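Local coordinates for protein Ves (Pseudomonas fluorescens, PDB 5V00), which is a bicupin of the HutD family involved in histidine utilization, its molecular role still unknown, at residues I51-E56 with P112-N117. Residues are numbered along the deposited sequence; the frame is centred on the assembly and turned at random.
Sequences IADIGE and PIRDFN. With FMT (formic acid), chain I.
Arg114 and Asp53 lie side by side on one face of the sheet, Arg114 NE meeting Asp53 OD1 at 2.7 Å in a salt bridge. Asp53 OD1 lies in the guanidinium plane, but NE reaches it on the syn side from 28° out of the carboxylate plane, the two planes being 66° apart. The arginine chain bends at chi3 (79°), which brings the guanidinium beside Ile51, whose CG2 lies over the rim of one face, 3.6 Å from Arg114 NH2. A water donates to Ile51 O and accepts a long bond from Arg114 NH2. Further out, Arg21 pairs with Asp53 OD2 and Glu32 with Arg114 NH2, extending the charged network. An alanine in place of Arg114 would probably cost Asp53 OD1 its charged partner, leaving Asp53 to rely on Arg21, and take from Glu32 its salt bridge to Arg114. On the other face, Ile54 CD1 packs 3.3 Å from Asp115 OD2, and Ala52 CB lies 3.6 Å from Asn117 ND2, which donates to a formic acid molecule also held by Arg68. Reciprocal backbone bonds join Ala52 with Asp115 and Ile54 with Ile113. The pairing is regular antiparallel beta structure, joining strands 47-54 and 113-120 in the middle of a six-stranded sheet of the bicupin fold.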
ATOM      1  N   ILE B  51       9.605   3.140   7.454  1.00 20.16           N
ATOM      2  CA  ILE B  51      10.922   2.785   7.949  1.00 21.51           C
ATOM      3  C   ILE B  51      11.866   3.919   7.494  1.00 25.05           C
ATOM      4  O   ILE B  51      11.960   4.233   6.284  1.00 22.11           O
ATOM      5  CB  ILE B  51      11.369   1.466   7.425  1.00 23.80           C
ATOM      6  CG1 ILE B  51      10.465   0.322   7.872  1.00 20.78           C
ATOM      7  CG2 ILE B  51      12.793   1.148   7.975  1.00 24.62           C
ATOM      8  CD1 ILE B  51      10.751  -1.010   7.222  1.00 24.21           C
ATOM      9  N   ALA B  52      12.675   4.437   8.415  1.00 23.84           N
ATOM     10  CA  ALA B  52      13.646   5.526   8.121  1.00 24.77           C
ATOM     11  C   ALA B  52      15.004   4.937   8.223  1.00 27.46           C
ATOM     12  O   ALA B  52      15.283   4.208   9.177  1.00 26.46           O
ATOM     13  CB  ALA B  52      13.482   6.657   9.099  1.00 27.21           C
ATOM     14  N   ASP B  53      15.842   5.104   7.184  1.00 25.18           N
ATOM     15  CA  ASP B  53      17.264   4.763   7.224  1.00 28.61           C
ATOM     16  C   ASP B  53      18.004   6.036   7.600  1.00 30.00           C
ATOM     17  O   ASP B  53      17.882   7.030   6.853  1.00 28.17           O
ATOM     18  CB  ASP B  53      17.775   4.356   5.848  1.00 31.40           C
ATOM     19  CG  ASP B  53      17.469   2.912   5.528  1.00 38.69           C
ATOM     20  OD1 ASP B  53      16.358   2.438   5.862  1.00 45.32           O
ATOM     21  OD2 ASP B  53      18.314   2.207   4.990  1.00 47.72           O
ATOM     22  N   ILE B  54      18.715   6.032   8.726  1.00 31.43           N
ATOM     23  CA  ILE B  54      19.430   7.201   9.190  1.00 32.95           C
ATOM     24  C   ILE B  54      20.876   6.924   8.906  1.00 32.73           C
ATOM     25  O   ILE B  54      21.456   5.982   9.433  1.00 29.88           O
ATOM     26  CB  ILE B  54      19.204   7.469  10.680  1.00 30.97           C
ATOM     27  CG1 ILE B  54      17.672   7.547  10.933  1.00 34.03           C
ATOM     28  CG2 ILE B  54      19.818   8.787  11.047  1.00 29.67           C
ATOM     29  CD1 ILE B  54      17.295   7.689  12.366  1.00 40.68           C
ATOM     30  N   GLY B  55      21.440   7.681   7.968  1.00 36.11           N
ATOM     31  CA  GLY B  55      22.824   7.352   7.502  1.00 34.40           C
ATOM     32  C   GLY B  55      23.858   8.340   8.071  1.00 29.26           C
ATOM     33  O   GLY B  55      25.031   8.040   8.033  1.00 36.75           O
ATOM     34  N   GLU B  56      23.413   9.456   8.604  1.00 31.81           N
ATOM     35  CA  GLU B  56      24.341  10.442   9.181  1.00 39.70           C
ATOM     36  C   GLU B  56      23.784  10.977  10.425  1.00 36.55           C
ATOM     37  O   GLU B  56      22.596  11.181  10.502  1.00 33.49           O
ATOM     38  CB  GLU B  56      24.456  11.641   8.207  1.00 32.73           C
ATOM     39  CG  GLU B  56      25.109  11.194   6.941  1.00 40.75           C
ATOM     40  CD  GLU B  56      25.243  12.366   5.928  1.00 43.47           C
ATOM     41  OE1 GLU B  56      25.838  12.095   4.889  1.00 60.81           O
ATOM     42  OE2 GLU B  56      24.681  13.478   6.135  1.00 50.22           O
ATOM     43  N   PRO B 112      25.100   3.342  10.688  1.00 36.70           N
ATOM     44  CA  PRO B 112      23.723   3.654  10.254  1.00 31.87           C
ATOM     45  C   PRO B 112      22.711   2.763  10.967  1.00 23.88           C
ATOM     46  O   PRO B 112      23.023   1.675  11.435  1.00 30.00           O
ATOM     47  CB  PRO B 112      23.774   3.336   8.726  1.00 38.05           C
ATOM     48  CG  PRO B 112      25.232   3.637   8.353  1.00 40.78           C
ATOM     49  CD  PRO B 112      25.981   3.032   9.523  1.00 40.86           C
ATOM     50  N   ILE B 113      21.518   3.300  11.044  1.00 28.19           N
ATOM     51  CA  ILE B 113      20.429   2.680  11.793  1.00 25.74           C
ATOM     52  C   ILE B 113      19.215   2.699  10.886  1.00 25.72           C
ATOM     53  O   ILE B 113      19.045   3.680  10.081  1.00 27.80           O
ATOM     54  CB  ILE B 113      20.104   3.614  12.977  1.00 28.95           C
ATOM     55  CG1 ILE B 113      21.286   3.644  13.960  1.00 34.50           C
ATOM     56  CG2 ILE B 113      18.872   3.235  13.744  1.00 38.06           C
ATOM     57  CD1 ILE B 113      21.741   2.311  14.370  1.00 37.67           C
ATOM     58  N   ARG B 114      18.351   1.691  11.094  1.00 24.13           N
ATOM     59  CA  ARG B 114      16.986   1.779  10.535  1.00 23.80           C
ATOM     60  C   ARG B 114      15.965   1.860  11.705  1.00 21.70           C
ATOM     61  O   ARG B 114      16.152   1.106  12.672  1.00 21.78           O
ATOM     62  CB  ARG B 114      16.704   0.597   9.652  1.00 26.91           C
ATOM     63  CG  ARG B 114      17.700   0.405   8.494  1.00 31.43           C
ATOM     64  CD  ARG B 114      17.256  -0.687   7.516  1.00 30.92           C
ATOM     65  NE  ARG B 114      16.244  -0.133   6.627  1.00 31.51           N
ATOM     66  CZ  ARG B 114      15.351  -0.844   5.907  1.00 34.06           C
ATOM     67  NH1 ARG B 114      15.264  -2.123   6.020  1.00 36.82           N
ATOM     68  NH2 ARG B 114      14.487  -0.217   5.124  1.00 37.78           N
ATOM     69  N   ASP B 115      14.989   2.736  11.605  1.00 21.94           N
ATOM     70  CA  ASP B 115      13.954   2.967  12.615  1.00 20.34           C
ATOM     71  C   ASP B 115      12.546   2.633  12.054  1.00 24.06           C
ATOM     72  O   ASP B 115      12.269   3.006  10.874  1.00 26.07           O
ATOM     73  CB  ASP B 115      13.869   4.350  13.030  1.00 20.56           C
ATOM     74  CG  ASP B 115      15.024   4.771  14.028  1.00 21.61           C
ATOM     75  OD1 ASP B 115      15.739   3.872  14.400  1.00 24.23           O
ATOM     76  OD2 ASP B 115      15.142   6.014  14.265  1.00 25.05           O
ATOM     77  N   PHE B 116      11.722   1.955  12.860  1.00 22.03           N
ATOM     78  CA  PHE B 116      10.271   1.807  12.535  1.00 20.88           C
ATOM     79  C   PHE B 116       9.550   2.978  13.100  1.00 22.12           C
ATOM     80  O   PHE B 116       9.642   3.255  14.312  1.00 21.52           O
ATOM     81  CB  PHE B 116       9.777   0.469  13.102  1.00 20.63           C
ATOM     82  CG  PHE B 116       8.331   0.245  12.927  1.00 18.90           C
ATOM     83  CD1 PHE B 116       7.787   0.107  11.661  1.00 18.80           C
ATOM     84  CD2 PHE B 116       7.524   0.139  14.024  1.00 19.77           C
ATOM     85  CE1 PHE B 116       6.420  -0.152  11.542  1.00 18.65           C
ATOM     86  CE2 PHE B 116       6.133  -0.083  13.905  1.00 21.75           C
ATOM     87  CZ  PHE B 116       5.602  -0.302  12.627  1.00 20.60           C
ATOM     88  N   ASN B 117       8.885   3.774  12.233  1.00 20.07           N
ATOM     89  CA  ASN B 117       8.268   5.029  12.596  1.00 19.72           C
ATOM     90  C   ASN B 117       6.747   5.029  12.528  1.00 21.70           C
ATOM     91  O   ASN B 117       6.197   4.755  11.443  1.00 22.15           O
ATOM     92  CB  ASN B 117       8.717   6.117  11.610  1.00 22.44           C
ATOM     93  CG  ASN B 117      10.191   6.635  11.856  1.00 27.57           C
ATOM     94  OD1 ASN B 117      10.916   6.175  12.747  1.00 25.92           O
ATOM     95  ND2 ASN B 117      10.613   7.614  11.036  1.00 28.09           N
TER
HETATM   96  C   FMT I 201      13.414  10.741  11.344  1.00 32.62           C
HETATM   97  O1  FMT I 201      12.880   9.661  11.712  1.00 26.89           O
HETATM   98  O2  FMT I 201      12.672  11.874  11.287  1.00 28.97           O
HETATM   99  O   HOH W   1      14.089   3.016   4.885  1.00 36.73           O